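Local coordinates for assembly chaperone of ribosomal protein L4 (Acl4) (Chaetomium thermophilum, PDB 5TQB), which probably acts as a dedicated chaperone of ribosomal protein L4, holding the newly made protein on a helical tetratricopeptide-repeat scaffold until it joins the assembling ribosome, at residues I51-G56 against N63-A68; A44-G49 against P85-W90; Q93-E96 against D101-A104. One frame throughout, in Å; residues are numbered along the deposited sequence.

Contact 1: residues I51-G56 against N63-A68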
loop_
_atom_site.group_PDB
_atom_site.type_symbol
_atom_site.label_atom_id
_atom_site.label_comp_id
_atom_site.label_asym_id
_atom_site.label_seq_id
_atom_site.Cartn_x
_atom_site.Cartn_y
_atom_site.Cartn_z
ATOM N N ILE B 51 18.209 1.264 4.480
ATOM C CA ILE B 51 18.401 2.371 3.552
ATOM C C ILE B 51 18.724 1.862 2.159
ATOM O O ILE B 51 18.169 2.339 1.172
ATOM C CB ILE B 51 19.520 3.320 4.031
ATOM C CG1 ILE B 51 19.070 4.061 5.289
ATOM C CG2 ILE B 51 19.881 4.337 2.947
ATOM C CD1 ILE B 51 20.207 4.734 6.065
ATOM N N HIS B 52 19.621 0.889 2.082
ATOM C CA HIS B 52 20.039 0.368 0.794
ATOM C C HIS B 52 18.976 -0.537 0.171
ATOM O O HIS B 52 18.971 -0.746 -1.040
ATOM C CB HIS B 52 21.387 -0.335 0.928
ATOM C CG HIS B 52 22.534 0.617 1.072
ATOM N ND1 HIS B 52 22.828 1.253 2.259
ATOM C CD2 HIS B 52 23.435 1.067 0.169
ATOM C CE1 HIS B 52 23.874 2.040 2.085
ATOM N NE2 HIS B 52 24.263 1.945 0.826
ATOM N N VAL B 53 18.069 -1.055 0.993
ATOM C CA VAL B 53 16.913 -1.783 0.478
ATOM C C VAL B 53 16.003 -0.794 -0.223
ATOM O O VAL B 53 15.546 -1.032 -1.338
ATOM C CB VAL B 53 16.133 -2.497 1.611
ATOM C CG1 VAL B 53 14.637 -2.608 1.292
ATOM C CG2 VAL B 53 16.719 -3.871 1.875
ATOM N N GLU B 54 15.742 0.322 0.446
ATOM C CA GLU B 54 14.880 1.354 -0.104
ATOM C C GLU B 54 15.501 1.967 -1.359
ATOM O O GLU B 54 14.790 2.498 -2.209
ATOM C CB GLU B 54 14.618 2.435 0.944
ATOM C CG GLU B 54 14.019 1.897 2.239
ATOM C CD GLU B 54 12.572 2.307 2.441
ATOM O OE1 GLU B 54 11.792 1.501 2.995
ATOM O OE2 GLU B 54 12.213 3.439 2.056
ATOM N N LEU B 55 16.826 1.882 -1.474
ATOM C CA LEU B 55 17.536 2.394 -2.646
ATOM C C LEU B 55 17.527 1.408 -3.813
ATOM O O LEU B 55 17.872 1.768 -4.939
ATOM C CB LEU B 55 18.988 2.718 -2.293
ATOM C CG LEU B 55 19.272 4.006 -1.514
ATOM C CD1 LEU B 55 20.762 4.105 -1.192
ATOM C CD2 LEU B 55 18.804 5.237 -2.283
ATOM N N GLY B 56 17.154 0.164 -3.538
ATOM C CA GLY B 56 17.161 -0.872 -4.552
ATOM C C GLY B 56 18.517 -1.537 -4.712
ATOM O O GLY B 56 18.704 -2.355 -5.614
ATOM N N ASN B 63 24.976 -7.320 2.544
ATOM C CA ASN B 63 26.230 -7.221 3.284
ATOM C C ASN B 63 26.062 -6.502 4.629
ATOM O O ASN B 63 26.662 -6.898 5.631
ATOM C CB ASN B 63 27.290 -6.523 2.427
ATOM C CG ASN B 63 27.618 -7.295 1.160
ATOM O OD1 ASN B 63 27.720 -8.523 1.176
ATOM N ND2 ASN B 63 27.775 -6.577 0.053
ATOM N N TYR B 64 25.235 -5.463 4.656
ATOM C CA TYR B 64 25.007 -4.701 5.882
ATOM C C TYR B 64 24.214 -5.524 6.889
ATOM O O TYR B 64 24.548 -5.567 8.074
ATOM C CB TYR B 64 24.268 -3.395 5.580
ATOM C CG TYR B 64 25.150 -2.291 5.031
ATOM C CD1 TYR B 64 26.248 -1.836 5.747
ATOM C CD2 TYR B 64 24.868 -1.687 3.814
ATOM C CE1 TYR B 64 27.050 -0.831 5.258
ATOM C CE2 TYR B 64 25.665 -0.676 3.318
ATOM C CZ TYR B 64 26.756 -0.250 4.048
ATOM O OH TYR B 64 27.562 0.758 3.570
ATOM N N TYR B 65 23.161 -6.172 6.407
ATOM C CA TYR B 65 22.327 -7.008 7.256
ATOM C C TYR B 65 23.128 -8.209 7.761
ATOM O O TYR B 65 22.948 -8.643 8.897
ATOM C CB TYR B 65 21.079 -7.469 6.490
ATOM C CG TYR B 65 19.937 -6.470 6.480
ATOM C CD1 TYR B 65 19.465 -5.911 7.660
ATOM C CD2 TYR B 65 19.330 -6.086 5.289
ATOM C CE1 TYR B 65 18.424 -4.999 7.657
ATOM C CE2 TYR B 65 18.284 -5.175 5.275
ATOM C CZ TYR B 65 17.835 -4.636 6.462
ATOM O OH TYR B 65 16.792 -3.728 6.457
ATOM N N ALA B 66 24.019 -8.730 6.924
ATOM C CA ALA B 66 24.882 -9.845 7.312
ATOM C C ALA B 66 25.873 -9.430 8.401
ATOM O O ALA B 66 26.116 -10.174 9.355
ATOM C CB ALA B 66 25.630 -10.375 6.099
ATOM N N ALA B 67 26.449 -8.241 8.251
ATOM C CA ALA B 67 27.396 -7.721 9.231
ATOM C C ALA B 67 26.692 -7.465 10.559
ATOM O O ALA B 67 27.276 -7.640 11.626
ATOM C CB ALA B 67 28.041 -6.450 8.717
ATOM N N ALA B 68 25.430 -7.058 10.488
ATOM C CA ALA B 68 24.643 -6.824 11.690
ATOM C C ALA B 68 24.452 -8.123 12.466
ATOM O O ALA B 68 24.481 -8.132 13.701
ATOM C CB ALA B 68 23.301 -6.209 11.330
#
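His52 and Val53 meet Tyr64 and Tyr65 in a small aromatic and apolar interface between helix 41-54 and helix 58-71, the antiparallel hairpin of the predicted TPR. The two helices are joined by a tight turn, which opens at Gly56, where positive phi closes a Schellman motif on the last turn of the first helix.

The two rings carry more than half of the contact. Tyr64 CE2 sits over one face of the imidazole, 3.4 Å above its plane and toward the rim, with its closest approach to His52 CE1 at 3.5 Å. The planes make 42°, an oblique pairing. Leu55 CD1 lies over the opposite face of the His52 ring, and a hydrogen bond from ND1 to Leu48 O fixes its rotation.

One step along, Val53 CG2 approaches Tyr65 in the plane of the ring, 4.0 Å from its CE2. That methyl stands anti to the carbonyl carbon, a rotamer that aims it at the phenol edge.

Both tyrosine hydroxyls look beyond the hairpin, Tyr64 OH to Arg28 and Tyr65 OH to Glu86. Between these two segments only ring and methyl surfaces meet, with no hydrogen bond, while the polar ends tie the hairpin to flanking helices; the bond to Leu48 O implies that ND1 of His52 carries a proton.

Contact 2: residues A44-G49 against P85-W90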
loop_
_atom_site.group_PDB
_atom_site.type_symbol
_atom_site.label_atom_id
_atom_site.label_comp_id
_atom_site.label_asym_id
_atom_site.label_seq_id
_atom_site.Cartn_x
_atom_site.Cartn_y
_atom_site.Cartn_z
ATOM N N ALA B 44 23.104 0.251 13.813
ATOM C CA ALA B 44 23.668 1.061 12.738
ATOM C C ALA B 44 23.712 0.293 11.417
ATOM O O ALA B 44 23.360 0.823 10.362
ATOM C CB ALA B 44 25.056 1.536 13.111
ATOM N N LEU B 45 24.159 -0.954 11.479
ATOM C CA LEU B 45 24.221 -1.792 10.291
ATOM C C LEU B 45 22.814 -2.126 9.802
ATOM O O LEU B 45 22.564 -2.184 8.599
ATOM C CB LEU B 45 25.019 -3.060 10.590
ATOM C CG LEU B 45 26.503 -2.807 10.860
ATOM C CD1 LEU B 45 27.144 -3.988 11.582
ATOM C CD2 LEU B 45 27.225 -2.507 9.555
ATOM N N THR B 46 21.894 -2.331 10.737
ATOM C CA THR B 46 20.500 -2.572 10.386
ATOM C C THR B 46 19.960 -1.394 9.585
ATOM O O THR B 46 19.337 -1.580 8.536
ATOM C CB THR B 46 19.640 -2.774 11.645
ATOM O OG1 THR B 46 20.026 -3.991 12.288
ATOM C CG2 THR B 46 18.163 -2.847 11.308
ATOM N N LEU B 47 20.215 -0.183 10.080
ATOM C CA LEU B 47 19.722 1.030 9.440
ATOM C C LEU B 47 20.307 1.186 8.045
ATOM O O LEU B 47 19.595 1.499 7.094
ATOM C CB LEU B 47 20.064 2.253 10.288
ATOM C CG LEU B 47 19.675 3.610 9.707
ATOM C CD1 LEU B 47 18.182 3.683 9.479
ATOM C CD2 LEU B 47 20.128 4.728 10.635
ATOM N N LEU B 48 21.611 0.970 7.928
ATOM C CA LEU B 48 22.265 1.005 6.630
ATOM C C LEU B 48 21.666 -0.052 5.698
ATOM O O LEU B 48 21.634 0.126 4.480
ATOM C CB LEU B 48 23.772 0.794 6.793
ATOM C CG LEU B 48 24.568 2.045 7.167
ATOM C CD1 LEU B 48 25.945 1.669 7.692
ATOM C CD2 LEU B 48 24.695 2.965 5.971
ATOM N N GLY B 49 21.176 -1.143 6.281
ATOM C CA GLY B 49 20.527 -2.193 5.520
ATOM C C GLY B 49 19.189 -1.741 4.966
ATOM O O GLY B 49 18.921 -1.912 3.775
ATOM N N PRO B 85 15.113 -8.386 15.326
ATOM C CA PRO B 85 15.000 -9.579 14.476
ATOM C C PRO B 85 14.905 -9.268 12.981
ATOM O O PRO B 85 15.019 -10.182 12.160
ATOM C CB PRO B 85 13.705 -10.230 14.969
ATOM C CG PRO B 85 12.905 -9.106 15.522
ATOM C CD PRO B 85 13.886 -8.139 16.103
ATOM N N GLU B 86 14.714 -7.993 12.649
ATOM C CA GLU B 86 14.497 -7.539 11.278
ATOM C C GLU B 86 15.584 -8.025 10.326
ATOM O O GLU B 86 15.291 -8.452 9.204
ATOM C CB GLU B 86 14.424 -6.005 11.250
ATOM C CG GLU B 86 14.222 -5.392 9.870
ATOM C CD GLU B 86 14.325 -3.872 9.872
ATOM O OE1 GLU B 86 14.081 -3.258 10.932
ATOM O OE2 GLU B 86 14.659 -3.294 8.812
ATOM N N LYS B 87 16.833 -7.965 10.775
ATOM C CA LYS B 87 17.965 -8.360 9.938
ATOM C C LYS B 87 17.916 -9.834 9.507
ATOM O O LYS B 87 18.357 -10.176 8.408
ATOM C CB LYS B 87 19.288 -8.064 10.650
ATOM C CG LYS B 87 19.434 -8.701 12.022
ATOM C CD LYS B 87 20.691 -8.194 12.724
ATOM C CE LYS B 87 20.842 -8.767 14.126
ATOM N NZ LYS B 87 19.850 -8.207 15.091
ATOM N N PHE B 88 17.389 -10.704 10.364
ATOM C CA PHE B 88 17.280 -12.120 10.023
ATOM C C PHE B 88 16.250 -12.313 8.921
ATOM O O PHE B 88 16.462 -13.082 7.983
ATOM C CB PHE B 88 16.890 -12.953 11.247
ATOM C CG PHE B 88 17.887 -12.887 12.366
ATOM C CD1 PHE B 88 19.067 -13.604 12.301
ATOM C CD2 PHE B 88 17.642 -12.108 13.482
ATOM C CE1 PHE B 88 19.989 -13.544 13.331
ATOM C CE2 PHE B 88 18.557 -12.044 14.516
ATOM C CZ PHE B 88 19.732 -12.765 14.439
ATOM N N LEU B 89 15.137 -11.595 9.038
ATOM C CA LEU B 89 14.022 -11.736 8.111
ATOM C C LEU B 89 14.393 -11.213 6.732
ATOM O O LEU B 89 13.989 -11.784 5.716
ATOM C CB LEU B 89 12.783 -11.008 8.644
ATOM C CG LEU B 89 12.389 -11.348 10.087
ATOM C CD1 LEU B 89 11.146 -10.575 10.508
ATOM C CD2 LEU B 89 12.170 -12.845 10.277
ATOM N N TRP B 90 15.169 -10.132 6.691
ATOM C CA TRP B 90 15.599 -9.573 5.414
ATOM C C TRP B 90 16.593 -10.480 4.705
ATOM O O TRP B 90 16.572 -10.581 3.481
ATOM C CB TRP B 90 16.208 -8.181 5.593
ATOM C CG TRP B 90 15.196 -7.086 5.471
ATOM C CD1 TRP B 90 14.765 -6.256 6.462
ATOM C CD2 TRP B 90 14.470 -6.716 4.294
ATOM N NE1 TRP B 90 13.821 -5.387 5.974
ATOM C CE2 TRP B 90 13.624 -5.646 4.645
ATOM C CE3 TRP B 90 14.458 -7.182 2.975
ATOM C CZ2 TRP B 90 12.771 -5.037 3.728
ATOM C CZ3 TRP B 90 13.612 -6.571 2.063
ATOM C CH2 TRP B 90 12.781 -5.510 2.444
HETATM O O HOH W 1 17.966 -5.967 12.626
#
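Thr46 faces Glu86 and Lys87 where the first helix of the predicted TPR hairpin, 41-54, runs beside helix 86-94. A neighbouring helix is thus laid against the hairpin, consistent with the superhelical stacking of TPR proteins. The backbones come close, with Thr46 CA and Lys87 CA 6.3 Å apart, and Thr46 offers a small side chain at this closest point.

Direct contacts are few and loose. The methyl CG2 of Thr46 lies 4.1 Å from Glu86 OE1, and the aliphatic run of Lys87 passes alongside, with CD 4.3 Å from Thr46 OG1. Thr46 is turned so that CG2 is anti to its own nitrogen and OG1 stays beside it, which sends the methyl to the glutamate and keeps the hydroxyl within its own helix, bonded to Gly42 O.

Polar bonding to the surroundings fixes the two charged side chains. Glu86 is fully extended (chi1 179°, chi2 -173°) and reaches into helices 41-54 and 58-71, where Gln50 NE2 meets OE1 and Tyr65 OH meets OE2. Its CG also lies at the edge of the Trp90 ring, in plane. Lys87 is also extended past CG, but its first torsion (chi1 56°) sends it toward the loop before the helix, where NZ bonds Gly84 O and Gly82 O. Trp90 stacks on Tyr65 and also meets aromatic and polar side chains of the other protein chain, so this end of the contact adjoins the bound partner.

Between these two segments the hydrogen-bonded link runs through a water. It accepts from the backbone N of Lys87 at 2.9 Å and donates to Thr46 OG1, also at 2.9 Å.

Contact 3: residues Q93-E96 against D101-A104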
loop_
_atom_site.group_PDB
_atom_site.type_symbol
_atom_site.label_atom_id
_atom_site.label_comp_id
_atom_site.label_asym_id
_atom_site.label_seq_id
_atom_site.Cartn_x
_atom_site.Cartn_y
_atom_site.Cartn_z
ATOM N N GLN B 93 14.743 -13.194 2.810
ATOM C CA GLN B 93 14.153 -12.771 1.545
ATOM C C GLN B 93 15.213 -12.481 0.496
ATOM O O GLN B 93 15.006 -12.713 -0.699
ATOM C CB GLN B 93 13.294 -11.526 1.738
ATOM C CG GLN B 93 11.939 -11.816 2.342
ATOM C CD GLN B 93 11.046 -10.588 2.453
ATOM O OE1 GLN B 93 9.992 -10.647 3.086
ATOM N NE2 GLN B 93 11.454 -9.476 1.839
ATOM N N LEU B 94 16.351 -11.974 0.954
ATOM C CA LEU B 94 17.438 -11.589 0.060
ATOM C C LEU B 94 18.343 -12.766 -0.292
ATOM O O LEU B 94 19.260 -12.628 -1.101
ATOM C CB LEU B 94 18.262 -10.460 0.695
ATOM C CG LEU B 94 17.743 -9.040 0.439
ATOM C CD1 LEU B 94 16.229 -8.944 0.589
ATOM C CD2 LEU B 94 18.437 -8.018 1.341
ATOM N N SER B 95 18.076 -13.922 0.308
ATOM C CA SER B 95 18.889 -15.112 0.081
ATOM C C SER B 95 18.932 -15.478 -1.392
ATOM O O SER B 95 17.900 -15.541 -2.056
ATOM C CB SER B 95 18.340 -16.293 0.874
ATOM O OG SER B 95 19.036 -17.482 0.537
ATOM N N GLU B 96 20.138 -15.720 -1.890
ATOM C CA GLU B 96 20.349 -16.019 -3.298
ATOM C C GLU B 96 20.124 -17.506 -3.571
ATOM O O GLU B 96 19.840 -17.899 -4.699
ATOM C CB GLU B 96 21.753 -15.589 -3.735
ATOM C CG GLU B 96 22.868 -15.949 -2.751
ATOM C CD GLU B 96 23.103 -14.877 -1.688
ATOM O OE1 GLU B 96 22.705 -15.090 -0.520
ATOM O OE2 GLU B 96 23.691 -13.825 -2.021
ATOM N N ASP B 101 17.872 -22.167 2.901
ATOM C CA ASP B 101 18.635 -21.033 3.411
ATOM C C ASP B 101 17.708 -19.925 3.911
ATOM O O ASP B 101 17.991 -19.279 4.925
ATOM C CB ASP B 101 19.571 -20.492 2.329
ATOM C CG ASP B 101 20.543 -19.455 2.865
ATOM O OD1 ASP B 101 21.507 -19.842 3.558
ATOM O OD2 ASP B 101 20.351 -18.254 2.585
ATOM N N SER B 102 16.601 -19.711 3.202
ATOM C CA SER B 102 15.618 -18.709 3.605
ATOM C C SER B 102 14.881 -19.140 4.863
ATOM O O SER B 102 14.691 -18.342 5.779
ATOM C CB SER B 102 14.608 -18.465 2.487
ATOM O OG SER B 102 15.223 -17.843 1.380
ATOM N N VAL B 103 14.456 -20.401 4.893
ATOM C CA VAL B 103 13.759 -20.947 6.052
ATOM C C VAL B 103 14.636 -20.876 7.305
ATOM O O VAL B 103 14.149 -20.575 8.395
ATOM C CB VAL B 103 13.351 -22.407 5.815
ATOM C CG1 VAL B 103 12.725 -22.999 7.073
ATOM C CG2 VAL B 103 12.380 -22.499 4.651
ATOM N N ALA B 104 15.923 -21.166 7.138
ATOM C CA ALA B 104 16.873 -21.109 8.241
ATOM C C ALA B 104 16.931 -19.696 8.818
ATOM O O ALA B 104 16.859 -19.512 10.031
ATOM C CB ALA B 104 18.254 -21.556 7.776
#
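Ser95 reaches across a short turn to Asp101 and Ser102, linking the residues that follow helix 86-94 to the first turns of helix 100-125. The hydroxyl of Ser95 donates to Asp101 OD2 at a short 2.6 Å. It meets the carboxylate on its anti side, 20° out of the plane.

Both partners point at each other through their first torsions. The backbone of Ser95 is already extended, no longer helical, and its OG is anti to its own nitrogen at chi1 173°, which carries it outward to the second helix. Asp101 adopts the same relation, with chi1 -171°, and so its carboxylate leans toward the serine. Ser95 OG also receives the backbone N-H of Gly98, giving the hydroxyl two bonds, one to the turn and one to the next helix.

Ser102 behaves differently. Its OG is anti to the carbonyl carbon and bonds back to Ala92 O, in the last turns of the first helix; across the contact it only brushes Ser95, whose CB lies 3.5 Å from Ser102 OG. Glu96 stays apart, its OE1 5.0 Å from Asp101 OD2, and that like charge is probably offset by the salt bridge from Glu96 OE2 to Arg62.

Around the turn, Leu94 packs on Ile58 and Ala61 of helix 58-71, and Val103 leans on helix 131-156. Gln93 points away and bonds the backbone of the other protein chain; the serine-aspartate link sits at the junction of helices 86-94 and 100-125.

Overall arrangement
The three contacts step through helices of the N-terminal half of the chain. Contact 1 is nested within the loop that contact 2 closes; contact 3 follows both in sequence. Contacts 1 and 2 share helix 41-54, with centres about 7 Å apart, and touch directly through Tyr65 and Ala68 of the one and Glu86, Lys87 and Trp90 of the other. Contact 3 takes up helix 86-94 where contact 2 leaves it, its centre about 14 Å from that of contact 2 and about 15 Å from that of contact 1. Together they join helices 41-54, 58-71, 86-94 and 100-125 into one solenoid-like run, beside which the other protein chain, presumably L4, is bound.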